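Long-range contacts in flap endonuclease 1 (Methanocaldococcus jannaschii, PDB 1A76), which cleaves 5'-flap structures in DNA during replication and repair, acting as a magnesium-dependent flap endonuclease and 5'-3' exonuclease: residues Lys20-Ile26 and Asp72-Val78; Val61-Ile66 and Leu138-Ile144. One frame throughout, in Å; residues are numbered along the deposited sequence.

Contact 1: Lys20-Ile26 and Asp72-Val78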
ATOM      1  N   LYS A  20      -0.678  -6.804 -19.805  1.00 16.67           N
ATOM      2  CA  LYS A  20      -1.377  -5.870 -20.684  1.00 19.86           C
ATOM      3  C   LYS A  20      -2.899  -6.019 -20.652  1.00 18.01           C
ATOM      4  O   LYS A  20      -3.429  -7.130 -20.692  1.00 18.56           O
ATOM      5  CB  LYS A  20      -0.886  -6.039 -22.127  1.00 26.39           C
ATOM      6  CG  LYS A  20      -0.930  -4.758 -22.954  1.00 31.86           C
ATOM      7  CD  LYS A  20      -1.512  -5.012 -24.342  1.00 37.48           C
ATOM      8  CE  LYS A  20      -2.379  -3.846 -24.829  1.00 39.24           C
ATOM      9  NZ  LYS A  20      -3.834  -4.058 -24.564  1.00 37.60           N
ATOM     10  N   GLY A  21      -3.593  -4.883 -20.572  1.00 16.90           N
ATOM     11  CA  GLY A  21      -5.045  -4.889 -20.558  1.00 13.90           C
ATOM     12  C   GLY A  21      -5.705  -5.140 -19.213  1.00 15.71           C
ATOM     13  O   GLY A  21      -6.938  -5.188 -19.131  1.00 16.14           O
ATOM     14  N   LYS A  22      -4.910  -5.302 -18.158  1.00 14.56           N
ATOM     15  CA  LYS A  22      -5.467  -5.567 -16.837  1.00 15.12           C
ATOM     16  C   LYS A  22      -5.748  -4.303 -16.033  1.00 16.46           C
ATOM     17  O   LYS A  22      -5.105  -3.267 -16.214  1.00 15.35           O
ATOM     18  CB  LYS A  22      -4.524  -6.459 -16.019  1.00 15.74           C
ATOM     19  CG  LYS A  22      -4.338  -7.899 -16.539  1.00 12.96           C
ATOM     20  CD  LYS A  22      -5.663  -8.566 -16.917  1.00 18.85           C
ATOM     21  CE  LYS A  22      -5.530 -10.092 -16.915  1.00 14.33           C
ATOM     22  NZ  LYS A  22      -6.214 -10.740 -18.083  1.00 18.20           N
ATOM     23  N   LYS A  23      -6.736  -4.393 -15.153  1.00 16.66           N
ATOM     24  CA  LYS A  23      -7.073  -3.287 -14.273  1.00 17.54           C
ATOM     25  C   LYS A  23      -6.424  -3.669 -12.944  1.00 17.68           C
ATOM     26  O   LYS A  23      -6.411  -4.852 -12.584  1.00 16.99           O
ATOM     27  CB  LYS A  23      -8.589  -3.191 -14.088  1.00 20.33           C
ATOM     28  CG  LYS A  23      -9.360  -2.748 -15.337  1.00 23.46           C
ATOM     29  CD  LYS A  23     -10.825  -2.493 -14.996  1.00 29.56           C
ATOM     30  CE  LYS A  23     -11.753  -2.895 -16.137  1.00 34.59           C
ATOM     31  NZ  LYS A  23     -13.051  -2.156 -16.084  1.00 40.26           N
ATOM     32  N   VAL A  24      -5.866  -2.696 -12.226  1.00 16.26           N
ATOM     33  CA  VAL A  24      -5.236  -3.002 -10.936  1.00 13.17           C
ATOM     34  C   VAL A  24      -5.535  -1.944  -9.887  1.00 14.74           C
ATOM     35  O   VAL A  24      -5.705  -0.771 -10.210  1.00 15.30           O
ATOM     36  CB  VAL A  24      -3.679  -3.085 -11.032  1.00 10.49           C
ATOM     37  CG1 VAL A  24      -3.258  -4.389 -11.702  1.00  9.59           C
ATOM     38  CG2 VAL A  24      -3.117  -1.860 -11.801  1.00 12.63           C
ATOM     39  N   ALA A  25      -5.598  -2.364  -8.629  1.00 14.57           N
ATOM     40  CA  ALA A  25      -5.804  -1.427  -7.534  1.00 14.08           C
ATOM     41  C   ALA A  25      -4.415  -1.279  -6.918  1.00 15.04           C
ATOM     42  O   ALA A  25      -3.820  -2.257  -6.471  1.00 15.42           O
ATOM     43  CB  ALA A  25      -6.790  -1.993  -6.511  1.00 13.32           C
ATOM     44  N   ILE A  26      -3.881  -0.067  -6.927  1.00 14.12           N
ATOM     45  CA  ILE A  26      -2.556   0.156  -6.367  1.00 14.34           C
ATOM     46  C   ILE A  26      -2.577   0.515  -4.885  1.00 14.22           C
ATOM     47  O   ILE A  26      -3.290   1.425  -4.474  1.00 14.47           O
ATOM     48  CB  ILE A  26      -1.812   1.292  -7.092  1.00 14.32           C
ATOM     49  CG1 ILE A  26      -1.558   0.915  -8.550  1.00 16.79           C
ATOM     50  CG2 ILE A  26      -0.467   1.550  -6.392  1.00 16.85           C
ATOM     51  CD1 ILE A  26      -1.136   2.071  -9.397  1.00 16.09           C
ATOM     52  N   ASP A  72      -1.285  -0.551 -21.395  1.00 21.68           N
ATOM     53  CA  ASP A  72      -2.690  -0.874 -21.201  1.00 21.56           C
ATOM     54  C   ASP A  72      -3.039  -1.411 -19.806  1.00 20.98           C
ATOM     55  O   ASP A  72      -3.974  -2.205 -19.651  1.00 21.02           O
ATOM     56  CB  ASP A  72      -3.167  -1.859 -22.277  1.00 18.24           C
ATOM     57  CG  ASP A  72      -4.678  -1.888 -22.400  1.00 18.70           C
ATOM     58  OD1 ASP A  72      -5.331  -0.977 -21.848  1.00 20.33           O
ATOM     59  OD2 ASP A  72      -5.223  -2.813 -23.033  1.00 22.30           O
ATOM     60  N   ILE A  73      -2.285  -0.989 -18.792  1.00 21.29           N
ATOM     61  CA  ILE A  73      -2.589  -1.395 -17.421  1.00 17.97           C
ATOM     62  C   ILE A  73      -3.291  -0.191 -16.831  1.00 16.56           C
ATOM     63  O   ILE A  73      -2.678   0.875 -16.669  1.00 16.97           O
ATOM     64  CB  ILE A  73      -1.340  -1.678 -16.584  1.00 15.91           C
ATOM     65  CG1 ILE A  73      -0.724  -3.012 -17.004  1.00 14.84           C
ATOM     66  CG2 ILE A  73      -1.720  -1.728 -15.097  1.00 17.66           C
ATOM     67  CD1 ILE A  73       0.764  -3.104 -16.761  1.00 12.40           C
ATOM     68  N   THR A  74      -4.577  -0.349 -16.539  1.00 15.96           N
ATOM     69  CA  THR A  74      -5.368   0.742 -15.978  1.00 17.15           C
ATOM     70  C   THR A  74      -5.372   0.665 -14.458  1.00 15.72           C
ATOM     71  O   THR A  74      -5.971  -0.242 -13.870  1.00 15.15           O
ATOM     72  CB  THR A  74      -6.813   0.683 -16.496  1.00 17.71           C
ATOM     73  OG1 THR A  74      -6.811   0.918 -17.905  1.00 23.13           O
ATOM     74  CG2 THR A  74      -7.669   1.726 -15.817  1.00 22.25           C
ATOM     75  N   PRO A  75      -4.687   1.614 -13.799  1.00 13.92           N
ATOM     76  CA  PRO A  75      -4.642   1.599 -12.342  1.00 14.06           C
ATOM     77  C   PRO A  75      -5.624   2.538 -11.647  1.00 15.81           C
ATOM     78  O   PRO A  75      -6.073   3.555 -12.200  1.00 15.63           O
ATOM     79  CB  PRO A  75      -3.202   2.002 -12.052  1.00 16.09           C
ATOM     80  CG  PRO A  75      -2.894   3.012 -13.176  1.00 17.20           C
ATOM     81  CD  PRO A  75      -3.853   2.709 -14.333  1.00 11.83           C
ATOM     82  N   ILE A  76      -5.968   2.162 -10.425  1.00 13.22           N
ATOM     83  CA  ILE A  76      -6.816   2.979  -9.589  1.00 14.39           C
ATOM     84  C   ILE A  76      -6.006   3.007  -8.297  1.00 16.04           C
ATOM     85  O   ILE A  76      -5.623   1.959  -7.770  1.00 14.95           O
ATOM     86  CB  ILE A  76      -8.222   2.357  -9.364  1.00 14.43           C
ATOM     87  CG1 ILE A  76      -9.004   3.233  -8.384  1.00 10.93           C
ATOM     88  CG2 ILE A  76      -8.102   0.918  -8.863  1.00 15.65           C
ATOM     89  CD1 ILE A  76     -10.480   3.372  -8.705  1.00 13.95           C
ATOM     90  N   TRP A  77      -5.715   4.210  -7.812  1.00 14.70           N
ATOM     91  CA  TRP A  77      -4.925   4.373  -6.604  1.00 12.27           C
ATOM     92  C   TRP A  77      -5.782   4.293  -5.345  1.00 12.07           C
ATOM     93  O   TRP A  77      -6.854   4.896  -5.258  1.00 12.79           O
ATOM     94  CB  TRP A  77      -4.177   5.713  -6.656  1.00 11.34           C
ATOM     95  CG  TRP A  77      -3.005   5.684  -7.583  1.00 10.60           C
ATOM     96  CD1 TRP A  77      -3.036   5.645  -8.952  1.00  9.07           C
ATOM     97  CD2 TRP A  77      -1.621   5.659  -7.212  1.00  8.52           C
ATOM     98  NE1 TRP A  77      -1.759   5.596  -9.449  1.00 10.46           N
ATOM     99  CE2 TRP A  77      -0.871   5.605  -8.407  1.00  8.62           C
ATOM    100  CE3 TRP A  77      -0.941   5.676  -5.984  1.00  4.77           C
ATOM    101  CZ2 TRP A  77       0.533   5.569  -8.412  1.00  9.26           C
ATOM    102  CZ3 TRP A  77       0.448   5.638  -5.988  1.00  7.38           C
ATOM    103  CH2 TRP A  77       1.172   5.588  -7.197  1.00  8.91           C
ATOM    104  N   VAL A  78      -5.304   3.538  -4.367  1.00 12.27           N
ATOM    105  CA  VAL A  78      -6.025   3.383  -3.116  1.00 11.26           C
ATOM    106  C   VAL A  78      -5.210   3.915  -1.951  1.00 13.65           C
ATOM    107  O   VAL A  78      -4.099   3.445  -1.669  1.00  9.82           O
ATOM    108  CB  VAL A  78      -6.378   1.907  -2.855  1.00 12.66           C
ATOM    109  CG1 VAL A  78      -7.335   1.809  -1.695  1.00 10.54           C
ATOM    110  CG2 VAL A  78      -7.007   1.298  -4.083  1.00 11.59           C
TER
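Two neighbouring parallel strands, 23-26 and 74-78, lie side by side in the central sheet of the PIN-like nuclease fold. Their axes approach to 4.7 Å at an angle of 20°. The residues most covered by the pairing are I26, D72 and V24. V24 and I26 give the regular parallel pattern. V24 N donates to T74 O (3.0 Å) and V24 O accepts from I76 N (3.0 Å). I26 N then binds I76 O at 2.8 Å, and I26 O receives V78 N at 2.9 Å. The side chains of V24, I26, P75 and W77 share one face of the sheet, where helix 28-38 packs on I26 and W77, and helix 56-70 on I26 and P75. V24 CG2 meets I73 CG2 at 3.6 Å and P75 CB at 3.9 Å. A25 and I76 face the other way, toward helix 153-162. D72 lies at the N-terminal end of the pairing. It is the C-prime residue of the Schellman motif that ends helix 56-70, and after I73 the strand begins. K20 NZ forms a very short salt bridge with D72 OD2, 2.4 Å. G21 N adds a weak hydrogen bond to D72 O, 2.9 Å; the backbone angles of G21 favour glycine. D27 and D80, predicted ligands of the first magnesium ion, lie at the C-terminal ends of these neighbouring strands, D80 just past its strand. On the face shared with W77, I26 CD1 touches P75 CB at 3.4 Å and makes a CH-pi contact over the W77 five-membered ring, 3.8 Å from its centroid.

Contact 2: Val61-Ile66 and Leu138-Ile144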
ATOM      1  N   VAL A  61       4.682   8.749  -8.868  1.00  9.09           N
ATOM      2  CA  VAL A  61       3.256   8.809  -9.157  1.00 11.44           C
ATOM      3  C   VAL A  61       3.010   9.138 -10.634  1.00 13.90           C
ATOM      4  O   VAL A  61       2.235   8.469 -11.330  1.00 13.88           O
ATOM      5  CB  VAL A  61       2.578   9.886  -8.268  1.00 11.46           C
ATOM      6  CG1 VAL A  61       1.149  10.140  -8.725  1.00 12.83           C
ATOM      7  CG2 VAL A  61       2.600   9.435  -6.826  1.00 15.28           C
ATOM      8  N   PHE A  62       3.688  10.175 -11.106  1.00 14.15           N
ATOM      9  CA  PHE A  62       3.554  10.644 -12.480  1.00 13.19           C
ATOM     10  C   PHE A  62       4.076   9.647 -13.503  1.00 12.63           C
ATOM     11  O   PHE A  62       3.302   9.095 -14.282  1.00 13.46           O
ATOM     12  CB  PHE A  62       4.285  11.982 -12.630  1.00 13.17           C
ATOM     13  CG  PHE A  62       4.110  12.630 -13.976  1.00 12.09           C
ATOM     14  CD1 PHE A  62       2.862  13.094 -14.388  1.00 12.67           C
ATOM     15  CD2 PHE A  62       5.203  12.782 -14.832  1.00 10.28           C
ATOM     16  CE1 PHE A  62       2.699  13.698 -15.627  1.00 12.61           C
ATOM     17  CE2 PHE A  62       5.057  13.389 -16.081  1.00 13.94           C
ATOM     18  CZ  PHE A  62       3.799  13.849 -16.481  1.00 11.20           C
ATOM     19  N   TYR A  63       5.386   9.417 -13.491  1.00 13.37           N
ATOM     20  CA  TYR A  63       6.040   8.513 -14.435  1.00 13.34           C
ATOM     21  C   TYR A  63       5.659   7.045 -14.339  1.00 16.42           C
ATOM     22  O   TYR A  63       5.510   6.379 -15.372  1.00 13.37           O
ATOM     23  CB  TYR A  63       7.567   8.649 -14.326  1.00 14.43           C
ATOM     24  CG  TYR A  63       8.056  10.006 -14.785  1.00 17.65           C
ATOM     25  CD1 TYR A  63       7.968  10.377 -16.128  1.00 16.51           C
ATOM     26  CD2 TYR A  63       8.531  10.943 -13.873  1.00 14.19           C
ATOM     27  CE1 TYR A  63       8.334  11.646 -16.551  1.00 16.79           C
ATOM     28  CE2 TYR A  63       8.903  12.222 -14.286  1.00 18.50           C
ATOM     29  CZ  TYR A  63       8.798  12.565 -15.625  1.00 18.23           C
ATOM     30  OH  TYR A  63       9.118  13.830 -16.037  1.00 16.26           O
ATOM     31  N   LYS A  64       5.511   6.536 -13.115  1.00 16.59           N
ATOM     32  CA  LYS A  64       5.141   5.137 -12.930  1.00 17.48           C
ATOM     33  C   LYS A  64       3.734   4.897 -13.448  1.00 14.08           C
ATOM     34  O   LYS A  64       3.484   3.905 -14.121  1.00 13.68           O
ATOM     35  CB  LYS A  64       5.205   4.732 -11.452  1.00 21.08           C
ATOM     36  CG  LYS A  64       5.790   3.357 -11.198  1.00 25.27           C
ATOM     37  CD  LYS A  64       7.224   3.271 -11.713  1.00 25.41           C
ATOM     38  CE  LYS A  64       7.425   2.025 -12.568  1.00 24.75           C
ATOM     39  NZ  LYS A  64       8.772   1.408 -12.371  1.00 30.03           N
ATOM     40  N   THR A  65       2.814   5.804 -13.135  1.00 13.91           N
ATOM     41  CA  THR A  65       1.437   5.660 -13.596  1.00 12.83           C
ATOM     42  C   THR A  65       1.344   5.693 -15.133  1.00 13.53           C
ATOM     43  O   THR A  65       0.595   4.910 -15.728  1.00 11.42           O
ATOM     44  CB  THR A  65       0.520   6.764 -12.998  1.00 14.04           C
ATOM     45  OG1 THR A  65       0.493   6.653 -11.569  1.00 11.11           O
ATOM     46  CG2 THR A  65      -0.905   6.625 -13.527  1.00 10.43           C
ATOM     47  N   ILE A  66       2.096   6.587 -15.773  1.00 12.82           N
ATOM     48  CA  ILE A  66       2.074   6.674 -17.237  1.00 15.21           C
ATOM     49  C   ILE A  66       2.699   5.413 -17.834  1.00 15.77           C
ATOM     50  O   ILE A  66       2.210   4.879 -18.831  1.00 15.03           O
ATOM     51  CB  ILE A  66       2.839   7.936 -17.756  1.00 14.79           C
ATOM     52  CG1 ILE A  66       2.063   9.204 -17.394  1.00 14.35           C
ATOM     53  CG2 ILE A  66       2.986   7.881 -19.281  1.00 14.68           C
ATOM     54  CD1 ILE A  66       2.803  10.514 -17.716  1.00 14.82           C
ATOM     55  N   LEU A 138      -2.070  15.519  -7.552  1.00 13.46           N
ATOM     56  CA  LEU A 138      -1.387  15.237  -8.805  1.00 13.28           C
ATOM     57  C   LEU A 138      -2.173  14.202  -9.611  1.00 13.65           C
ATOM     58  O   LEU A 138      -2.310  14.321 -10.831  1.00 16.08           O
ATOM     59  CB  LEU A 138       0.037  14.732  -8.527  1.00 12.11           C
ATOM     60  CG  LEU A 138       0.861  14.234  -9.724  1.00 12.18           C
ATOM     61  CD1 LEU A 138       1.027  15.352 -10.743  1.00 14.71           C
ATOM     62  CD2 LEU A 138       2.224  13.724  -9.245  1.00 15.07           C
ATOM     63  N   LEU A 139      -2.699  13.192  -8.927  1.00 13.32           N
ATOM     64  CA  LEU A 139      -3.459  12.152  -9.612  1.00 10.31           C
ATOM     65  C   LEU A 139      -4.721  12.751 -10.219  1.00 10.62           C
ATOM     66  O   LEU A 139      -5.123  12.383 -11.322  1.00 13.63           O
ATOM     67  CB  LEU A 139      -3.822  11.038  -8.643  1.00  8.92           C
ATOM     68  CG  LEU A 139      -2.665  10.098  -8.272  1.00  7.17           C
ATOM     69  CD1 LEU A 139      -3.124   9.195  -7.136  1.00  6.85           C
ATOM     70  CD2 LEU A 139      -2.251   9.270  -9.491  1.00  5.29           C
ATOM     71  N   SER A 140      -5.342  13.677  -9.495  1.00 12.03           N
ATOM     72  CA  SER A 140      -6.555  14.327  -9.985  1.00 13.94           C
ATOM     73  C   SER A 140      -6.222  15.117 -11.246  1.00 11.81           C
ATOM     74  O   SER A 140      -6.979  15.122 -12.217  1.00 13.97           O
ATOM     75  CB  SER A 140      -7.109  15.274  -8.926  1.00 15.82           C
ATOM     76  OG  SER A 140      -6.378  16.483  -8.945  1.00 25.06           O
ATOM     77  N   LEU A 141      -5.088  15.801 -11.219  1.00 12.24           N
ATOM     78  CA  LEU A 141      -4.658  16.587 -12.370  1.00 12.33           C
ATOM     79  C   LEU A 141      -4.396  15.640 -13.530  1.00 12.94           C
ATOM     80  O   LEU A 141      -4.649  15.971 -14.685  1.00 12.32           O
ATOM     81  CB  LEU A 141      -3.378  17.367 -12.033  1.00 10.93           C
ATOM     82  CG  LEU A 141      -3.587  18.549 -11.089  1.00 14.12           C
ATOM     83  CD1 LEU A 141      -2.249  19.216 -10.817  1.00 14.45           C
ATOM     84  CD2 LEU A 141      -4.589  19.531 -11.702  1.00 10.73           C
ATOM     85  N   MET A 142      -3.899  14.450 -13.210  1.00 12.88           N
ATOM     86  CA  MET A 142      -3.592  13.458 -14.226  1.00  7.30           C
ATOM     87  C   MET A 142      -4.823  12.719 -14.742  1.00  5.22           C
ATOM     88  O   MET A 142      -4.732  11.963 -15.709  1.00  5.99           O
ATOM     89  CB  MET A 142      -2.583  12.447 -13.682  1.00 10.65           C
ATOM     90  CG  MET A 142      -1.204  13.020 -13.410  1.00  9.99           C
ATOM     91  SD  MET A 142      -0.187  11.774 -12.605  1.00 14.87           S
ATOM     92  CE  MET A 142      -0.102  10.516 -13.860  1.00 11.23           C
ATOM     93  N   GLY A 143      -5.964  12.949 -14.101  1.00  3.84           N
ATOM     94  CA  GLY A 143      -7.209  12.309 -14.498  1.00  5.25           C
ATOM     95  C   GLY A 143      -7.269  10.860 -14.073  1.00  9.36           C
ATOM     96  O   GLY A 143      -8.093  10.081 -14.586  1.00  7.55           O
ATOM     97  N   ILE A 144      -6.376  10.497 -13.153  1.00 10.90           N
ATOM     98  CA  ILE A 144      -6.275   9.125 -12.643  1.00  9.82           C
ATOM     99  C   ILE A 144      -7.100   9.004 -11.358  1.00 10.66           C
ATOM    100  O   ILE A 144      -6.866   9.724 -10.389  1.00 11.73           O
ATOM    101  CB  ILE A 144      -4.809   8.745 -12.305  1.00 11.91           C
ATOM    102  CG1 ILE A 144      -3.874   9.067 -13.486  1.00  9.17           C
ATOM    103  CG2 ILE A 144      -4.746   7.272 -11.897  1.00  8.93           C
ATOM    104  CD1 ILE A 144      -4.266   8.413 -14.805  1.00 11.85           C
TER
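A single knob-into-hole contact joins helix 56-70 of the N-domain to the C-terminal end of helix 129-142 of the I-domain. The short helix segments cross at -43°, with their axes 10.8 Å apart at closest approach. M142 is the knob. Its side chain fills the hollow between V61, F62, T65 and I66, and its CE lies 3.7 Å from F62 O and 3.9 Å from T65 CB. V61 is the bump in return. Its CG1 rests against L138 CD2 (3.8 Å) and L139 CD2 (3.6 Å). L138 CD2 also reaches F62 CB at 4.3 Å. G143 is the first residue to leave helical angles, in a Schellman motif; its positive phi favours glycine. I144 then brings its CG1 to 3.8 Å from T65 CG2. T65 OG1 bonds V61 O at 2.5 Å and also makes a weak hydrogen bond with W77 NE1, while its methyl meets I144. The contact is fully buried. Helices 283-292 and 298-315 also pack against F62, and W77 packs against V61, L139 and I144. F62 and M142 form a Met-aromatic contact at the ring edge, with M142 SD 3.8 Å from F62 CD1.

How the contacts relate
From the N terminus, strand 23-27 comes first, then helices 28-38 and 56-70, then strand 74-79. Contact 1 closes this mostly helical loop by pairing the two strands. Contact 2 starts inside that loop, on 61-66, and closes a longer one at 138-144. The two closures therefore cross rather than nest. Helix 56-70 is followed, after a short turn, by strand 74-79, so a single helix-strand unit serves both contacts. Contact 1 pairs its strand with strand 23-27, and contact 2 ties its helix to the I-domain. The contacts meet at W77: W77 CG lies 3.5 Å from L139 CD1, and W77 CD1 lies 3.8 Å from I144 CG2.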